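The same site in two structures of phosphoribosylaminoimidazole-succinocarboxamide synthase from Pyrococcus horikoshii, which catalyses the ATP-dependent joining of L-aspartate to the carboxylate of 5-amino-1-(5-phosphoribosyl)imidazole-4-carboxylate, a step of de novo purine biosynthesis: PDB 4O82 (chain A, 2.16 Å), residues I169-F174 and C197-A202, and PDB 4O83 (chain B, 2.05 Å), residues I169-F174 and C197-A202. Structure 2 is superposed on structure 1 by the backbone atoms of these residues (RMSD 0.09 Å); each is numbered along its deposited sequence.

Structure 1 (4O82); sequences IILVDF and CRFWDA. With AMP (adenosine monophosphate), chain C.
Asp-173 and Arg-198 meet across strands 169-180 and 197-201, antiparallel neighbours in the sheet that also holds strand 84-93. Asp-173 OD2 forms a salt bridge with Arg-198 NH1 at 3.0 Å. NH1 comes to the syn side of OD2, tilted out of the carboxylate plane, while OD2 lies in the guanidinium plane. The arginine chain, extended from CG to NE, carries the guanidinium to the AMP phosphate. Arg-198 NH1 donates to AMP O2P at 2.8 Å, and Asp-211 takes NE. AMP O3' lies beside Asp-173 OD1, a doubtful bond because OD1 is modelled too close to the sugar. The Asp-Arg pair thus lines a phosphate-binding site at one end of apolar strands. Trp-200 shares the face of Arg-198; Val-172 points across and lays CG2 over its five-membered ring, a CH-pi contact. On the other face Leu-171 CD1 reaches Phe-199 CE1 at 3.7 Å, next to helix 143-165.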
loop_
_atom_site.group_PDB
_atom_site.type_symbol
_atom_site.label_atom_id
_atom_site.label_comp_id
_atom_site.label_asym_id
_atom_site.label_seq_id
_atom_site.Cartn_x
_atom_site.Cartn_y
_atom_site.Cartn_z
ATOM N N ILE A 169 -6.709 -11.625 1.436
ATOM C CA ILE A 169 -6.250 -11.777 2.829
ATOM C C ILE A 169 -5.962 -10.435 3.514
ATOM O O ILE A 169 -5.189 -9.623 2.994
ATOM C CB ILE A 169 -5.004 -12.688 2.946
ATOM C CG1 ILE A 169 -5.281 -14.088 2.356
ATOM C CG2 ILE A 169 -4.587 -12.807 4.410
ATOM C CD1 ILE A 169 -4.051 -14.866 1.926
ATOM N N ILE A 170 -6.581 -10.221 4.684
ATOM C CA ILE A 170 -6.291 -9.068 5.551
ATOM C C ILE A 170 -5.054 -9.325 6.425
ATOM O O ILE A 170 -5.029 -10.278 7.234
ATOM C CB ILE A 170 -7.471 -8.716 6.492
ATOM C CG1 ILE A 170 -8.777 -8.525 5.724
ATOM C CG2 ILE A 170 -7.185 -7.459 7.316
ATOM C CD1 ILE A 170 -10.007 -8.724 6.599
ATOM N N LEU A 171 -4.039 -8.470 6.292
ATOM C CA LEU A 171 -2.930 -8.481 7.258
ATOM C C LEU A 171 -3.335 -7.625 8.454
ATOM O O LEU A 171 -3.294 -6.380 8.416
ATOM C CB LEU A 171 -1.615 -8.015 6.628
ATOM C CG LEU A 171 -0.360 -7.968 7.526
ATOM C CD1 LEU A 171 -0.010 -9.332 8.116
ATOM C CD2 LEU A 171 0.814 -7.431 6.722
ATOM N N VAL A 172 -3.767 -8.310 9.507
ATOM C CA VAL A 172 -4.362 -7.668 10.691
ATOM C C VAL A 172 -3.241 -7.108 11.589
ATOM O O VAL A 172 -3.263 -5.943 11.996
ATOM C CB VAL A 172 -5.258 -8.686 11.471
ATOM C CG1 VAL A 172 -5.521 -8.245 12.909
ATOM C CG2 VAL A 172 -6.558 -8.969 10.698
ATOM N N ASP A 173 -2.270 -7.947 11.909
ATOM C CA ASP A 173 -1.089 -7.505 12.635
ATOM C C ASP A 173 -0.034 -8.581 12.423
ATOM O O ASP A 173 -0.343 -9.652 11.851
ATOM C CB ASP A 173 -1.380 -7.260 14.130
ATOM C CG ASP A 173 -2.059 -8.444 14.801
ATOM O OD1 ASP A 173 -1.576 -9.577 14.662
ATOM O OD2 ASP A 173 -3.089 -8.252 15.457
ATOM N N PHE A 174 1.196 -8.289 12.846
ATOM C CA PHE A 174 2.294 -9.233 12.750
ATOM C C PHE A 174 3.502 -8.786 13.573
ATOM O O PHE A 174 3.592 -7.622 13.939
ATOM C CB PHE A 174 2.663 -9.527 11.279
ATOM C CG PHE A 174 3.249 -8.369 10.537
ATOM C CD1 PHE A 174 4.591 -8.361 10.202
ATOM C CD2 PHE A 174 2.460 -7.294 10.151
ATOM C CE1 PHE A 174 5.149 -7.292 9.504
ATOM C CE2 PHE A 174 3.019 -6.225 9.478
ATOM C CZ PHE A 174 4.365 -6.218 9.156
ATOM N N CYS A 197 1.898 -13.783 12.305
ATOM C CA CYS A 197 0.971 -12.769 11.773
ATOM C C CYS A 197 -0.457 -13.205 12.025
ATOM O O CYS A 197 -0.736 -14.402 12.142
ATOM C CB CYS A 197 1.081 -12.619 10.242
ATOM S SG CYS A 197 2.712 -12.707 9.493
ATOM N N ARG A 198 -1.361 -12.230 12.080
ATOM C CA ARG A 198 -2.772 -12.507 11.995
ATOM C C ARG A 198 -3.239 -12.229 10.571
ATOM O O ARG A 198 -3.183 -11.081 10.086
ATOM C CB ARG A 198 -3.586 -11.700 13.007
ATOM C CG ARG A 198 -3.442 -12.154 14.458
ATOM C CD ARG A 198 -4.522 -11.552 15.367
ATOM N NE ARG A 198 -4.428 -12.091 16.728
ATOM C CZ ARG A 198 -3.756 -11.510 17.733
ATOM N NH1 ARG A 198 -3.135 -10.338 17.584
ATOM N NH2 ARG A 198 -3.714 -12.108 18.918
ATOM N N PHE A 199 -3.679 -13.301 9.910
ATOM C CA PHE A 199 -4.294 -13.239 8.598
ATOM C C PHE A 199 -5.764 -13.569 8.753
ATOM O O PHE A 199 -6.118 -14.603 9.360
ATOM C CB PHE A 199 -3.684 -14.259 7.629
ATOM C CG PHE A 199 -2.188 -14.165 7.461
ATOM C CD1 PHE A 199 -1.564 -12.954 7.169
ATOM C CD2 PHE A 199 -1.397 -15.324 7.527
ATOM C CE1 PHE A 199 -0.192 -12.898 6.975
ATOM C CE2 PHE A 199 -0.029 -15.273 7.328
ATOM C CZ PHE A 199 0.574 -14.054 7.051
ATOM N N TRP A 200 -6.611 -12.697 8.200
ATOM C CA TRP A 200 -8.060 -12.919 8.103
ATOM C C TRP A 200 -8.481 -12.992 6.663
ATOM O O TRP A 200 -7.962 -12.248 5.793
ATOM C CB TRP A 200 -8.867 -11.793 8.756
ATOM C CG TRP A 200 -8.742 -11.698 10.261
ATOM C CD1 TRP A 200 -8.038 -12.550 11.124
ATOM C CD2 TRP A 200 -9.382 -10.727 11.133
ATOM N NE1 TRP A 200 -8.175 -12.148 12.424
ATOM C CE2 TRP A 200 -8.979 -11.068 12.498
ATOM C CE3 TRP A 200 -10.205 -9.632 10.929
ATOM C CZ2 TRP A 200 -9.400 -10.328 13.597
ATOM C CZ3 TRP A 200 -10.621 -8.891 12.042
ATOM C CH2 TRP A 200 -10.228 -9.244 13.347
ATOM N N ASP A 201 -9.445 -13.865 6.391
ATOM C CA ASP A 201 -10.070 -13.865 5.077
ATOM C C ASP A 201 -10.875 -12.569 4.889
ATOM O O ASP A 201 -11.649 -12.179 5.766
ATOM C CB ASP A 201 -10.962 -15.076 4.872
ATOM C CG ASP A 201 -11.736 -14.986 3.589
ATOM O OD1 ASP A 201 -11.121 -15.145 2.521
ATOM O OD2 ASP A 201 -12.940 -14.697 3.651
ATOM N N ALA A 202 -10.672 -11.906 3.747
ATOM C CA ALA A 202 -11.299 -10.625 3.478
ATOM C C ALA A 202 -12.819 -10.704 3.564
ATOM O O ALA A 202 -13.426 -9.859 4.205
ATOM C CB ALA A 202 -10.837 -10.030 2.127
HETATM P P AMP C . -0.873 -9.705 20.331
HETATM O O1P AMP C . 0.025 -8.668 20.972
HETATM O O2P AMP C . -2.291 -9.259 20.059
HETATM O O3P AMP C . -0.900 -11.076 20.957
HETATM O "O5'" AMP C . -0.080 -10.032 18.939
HETATM C "C5'" AMP C . 0.105 -9.161 17.806
HETATM C "C4'" AMP C . 0.732 -9.891 16.606
HETATM O "O4'" AMP C . 2.098 -10.193 16.867
HETATM C "C3'" AMP C . 0.108 -11.238 16.228
HETATM O "O3'" AMP C . 0.208 -11.379 14.819
HETATM C "C2'" AMP C . 0.996 -12.288 16.845
HETATM O "O2'" AMP C . 0.982 -13.531 16.122
HETATM C "C1'" AMP C . 2.350 -11.596 16.783
HETATM N N9 AMP C . 3.202 -11.993 17.919
HETATM C C8 AMP C . 3.339 -11.321 19.075
HETATM N N7 AMP C . 4.218 -11.951 19.896
HETATM C C5 AMP C . 4.651 -13.052 19.270
HETATM C C6 AMP C . 5.579 -14.165 19.568
HETATM N N6 AMP C . 6.236 -14.231 20.755
HETATM N N1 AMP C . 5.746 -15.110 18.605
HETATM C C2 AMP C . 5.113 -15.068 17.423
HETATM N N3 AMP C . 4.255 -14.086 17.093
HETATM C C4 AMP C . 3.988 -13.071 17.953
#

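Structure 2 (4O83); sequences IILVDF and CRFWDA. With PO4 (phosphate ion), chain D.
Arg-198 NH1 and Asp-173 OD2 form a salt bridge at 2.7 Å between the paired strands. NH1 comes to the syn side of OD2, tilted out of the carboxylate plane, while OD2 lies in the guanidinium plane. The two planes stand 80° apart. The arginine chain, extended from CG to NE, brings the guanidinium to a phosphate ion. Arg-198 NH1 donates to PO4 O3 at 2.8 Å, and Asp-211 takes NE. The Asp-Arg pair thus lines a phosphate-binding site at one end of apolar strands. Trp-200 shares the face of Arg-198; Val-172 points across and lays CG2 over its five-membered ring, a CH-pi contact. On the other face Leu-171 CD1 lies 3.7 Å from Phe-199 CE1, and helix 143-165 covers both side chains.

How the two compare
The sequence is the same, the backbones coincide within the error, and the touching side chains from Ile-169(A) to Phe-174(A) and from Cys-197(A) to Trp-200(A) keep their place, as do their counterparts in chain B. The strand bonds, such as Ile-170(A) N to Trp-200(A) O and Ile-170(B) N to Trp-200(B) O, and the salt bridge of Asp-173(A) with Arg-198(A) and Asp-173(B) with Arg-198(B) are found in both. The change is the bound group. AMP touches Asp-173(A), Phe-174(A), Cys-197(A) and Arg-198(A). In structure 2 a phosphate ion, probably from the crystallisation liquor, sits at the phosphate end of the site instead and touches Arg-198(B), so neither site is empty. An anionic group meets the guanidinium in each case. Asp-173 and Arg-198, (A) against (B), do not move beyond the error. At this site structure 2 has no nucleoside part: Asp-173(B), Phe-174(B) and Cys-197(B) are without the AMP contacts of their counterparts. Asp-173(B) still holds Arg-198(B), but has no ribose hydroxyl beside it.

Structure 2 (4O83)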
loop_
_atom_site.group_PDB
_atom_site.type_symbol
_atom_site.label_atom_id
_atom_site.label_comp_id
_atom_site.label_asym_id
_atom_site.label_seq_id
_atom_site.Cartn_x
_atom_site.Cartn_y
_atom_site.Cartn_z
ATOM N N ILE B 169 -6.744 -11.607 1.517
ATOM C CA ILE B 169 -6.266 -11.802 2.892
ATOM C C ILE B 169 -5.942 -10.461 3.578
ATOM O O ILE B 169 -5.172 -9.670 3.051
ATOM C CB ILE B 169 -5.023 -12.725 2.929
ATOM C CG1 ILE B 169 -5.352 -14.109 2.351
ATOM C CG2 ILE B 169 -4.501 -12.889 4.357
ATOM C CD1 ILE B 169 -4.148 -14.846 1.791
ATOM N N ILE B 170 -6.549 -10.210 4.743
ATOM C CA ILE B 170 -6.278 -9.025 5.532
ATOM C C ILE B 170 -5.077 -9.274 6.431
ATOM O O ILE B 170 -5.080 -10.220 7.251
ATOM C CB ILE B 170 -7.468 -8.678 6.461
ATOM C CG1 ILE B 170 -8.743 -8.487 5.661
ATOM C CG2 ILE B 170 -7.179 -7.439 7.325
ATOM C CD1 ILE B 170 -9.989 -8.726 6.502
ATOM N N LEU B 171 -4.052 -8.435 6.304
ATOM C CA LEU B 171 -2.959 -8.485 7.271
ATOM C C LEU B 171 -3.398 -7.700 8.509
ATOM O O LEU B 171 -3.366 -6.460 8.526
ATOM C CB LEU B 171 -1.674 -7.906 6.680
ATOM C CG LEU B 171 -0.447 -7.917 7.604
ATOM C CD1 LEU B 171 -0.050 -9.339 7.974
ATOM C CD2 LEU B 171 0.702 -7.211 6.902
ATOM N N VAL B 172 -3.838 -8.417 9.535
ATOM C CA VAL B 172 -4.429 -7.757 10.712
ATOM C C VAL B 172 -3.319 -7.151 11.550
ATOM O O VAL B 172 -3.364 -5.961 11.885
ATOM C CB VAL B 172 -5.306 -8.732 11.549
ATOM C CG1 VAL B 172 -5.643 -8.148 12.932
ATOM C CG2 VAL B 172 -6.575 -9.083 10.765
ATOM N N ASP B 173 -2.333 -7.977 11.893
ATOM C CA ASP B 173 -1.124 -7.521 12.579
ATOM C C ASP B 173 -0.050 -8.591 12.353
ATOM O O ASP B 173 -0.349 -9.675 11.784
ATOM C CB ASP B 173 -1.383 -7.247 14.082
ATOM C CG ASP B 173 -1.990 -8.445 14.813
ATOM O OD1 ASP B 173 -1.403 -9.534 14.770
ATOM O OD2 ASP B 173 -3.059 -8.299 15.442
ATOM N N PHE B 174 1.177 -8.296 12.773
ATOM C CA PHE B 174 2.303 -9.223 12.645
ATOM C C PHE B 174 3.504 -8.790 13.508
ATOM O O PHE B 174 3.599 -7.618 13.937
ATOM C CB PHE B 174 2.667 -9.505 11.154
ATOM C CG PHE B 174 3.327 -8.355 10.433
ATOM C CD1 PHE B 174 4.656 -8.451 10.014
ATOM C CD2 PHE B 174 2.631 -7.184 10.157
ATOM C CE1 PHE B 174 5.278 -7.389 9.341
ATOM C CE2 PHE B 174 3.256 -6.121 9.509
ATOM C CZ PHE B 174 4.576 -6.219 9.099
ATOM N N CYS B 197 1.943 -13.833 12.289
ATOM C CA CYS B 197 1.026 -12.845 11.696
ATOM C C CYS B 197 -0.409 -13.211 12.031
ATOM O O CYS B 197 -0.722 -14.386 12.222
ATOM C CB CYS B 197 1.132 -12.843 10.166
ATOM S SG CYS B 197 2.736 -12.604 9.386
ATOM N N ARG B 198 -1.295 -12.220 12.062
ATOM C CA ARG B 198 -2.717 -12.497 12.015
ATOM C C ARG B 198 -3.203 -12.203 10.614
ATOM O O ARG B 198 -3.133 -11.052 10.141
ATOM C CB ARG B 198 -3.529 -11.693 13.055
ATOM C CG ARG B 198 -3.517 -12.293 14.450
ATOM C CD ARG B 198 -4.541 -11.636 15.374
ATOM N NE ARG B 198 -4.347 -12.059 16.761
ATOM C CZ ARG B 198 -3.782 -11.320 17.718
ATOM N NH1 ARG B 198 -3.365 -10.079 17.485
ATOM N NH2 ARG B 198 -3.659 -11.826 18.942
ATOM N N PHE B 199 -3.694 -13.262 9.959
ATOM C CA PHE B 199 -4.306 -13.180 8.640
ATOM C C PHE B 199 -5.780 -13.502 8.783
ATOM O O PHE B 199 -6.141 -14.506 9.431
ATOM C CB PHE B 199 -3.724 -14.236 7.701
ATOM C CG PHE B 199 -2.242 -14.153 7.490
ATOM C CD1 PHE B 199 -1.613 -12.943 7.173
ATOM C CD2 PHE B 199 -1.467 -15.314 7.547
ATOM C CE1 PHE B 199 -0.248 -12.905 6.937
ATOM C CE2 PHE B 199 -0.106 -15.276 7.310
ATOM C CZ PHE B 199 0.505 -14.069 7.004
ATOM N N TRP B 200 -6.631 -12.671 8.188
ATOM C CA TRP B 200 -8.059 -12.964 8.087
ATOM C C TRP B 200 -8.470 -13.005 6.658
ATOM O O TRP B 200 -7.978 -12.219 5.830
ATOM C CB TRP B 200 -8.959 -11.909 8.764
ATOM C CG TRP B 200 -8.807 -11.773 10.265
ATOM C CD1 TRP B 200 -8.064 -12.569 11.129
ATOM C CD2 TRP B 200 -9.452 -10.783 11.123
ATOM N NE1 TRP B 200 -8.177 -12.124 12.416
ATOM C CE2 TRP B 200 -9.000 -11.059 12.479
ATOM C CE3 TRP B 200 -10.320 -9.725 10.904
ATOM C CZ2 TRP B 200 -9.419 -10.296 13.567
ATOM C CZ3 TRP B 200 -10.734 -8.960 12.001
ATOM C CH2 TRP B 200 -10.290 -9.244 13.305
ATOM N N ASP B 201 -9.427 -13.880 6.366
ATOM C CA ASP B 201 -10.038 -13.882 5.061
ATOM C C ASP B 201 -10.808 -12.569 4.876
ATOM O O ASP B 201 -11.508 -12.118 5.780
ATOM C CB ASP B 201 -10.993 -15.062 4.906
ATOM C CG ASP B 201 -11.657 -15.060 3.563
ATOM O OD1 ASP B 201 -10.931 -15.227 2.558
ATOM O OD2 ASP B 201 -12.875 -14.821 3.510
ATOM N N ALA B 202 -10.661 -11.953 3.705
ATOM C CA ALA B 202 -11.262 -10.647 3.455
ATOM C C ALA B 202 -12.790 -10.657 3.550
ATOM O O ALA B 202 -13.383 -9.711 4.075
ATOM C CB ALA B 202 -10.803 -10.080 2.103
HETATM P P PO4 D . -1.679 -9.762 20.702
HETATM O O1 PO4 D . -1.536 -11.125 20.066
HETATM O O2 PO4 D . -0.297 -9.167 20.890
HETATM O O3 PO4 D . -2.495 -8.842 19.842
HETATM O O4 PO4 D . -2.380 -9.943 22.022
#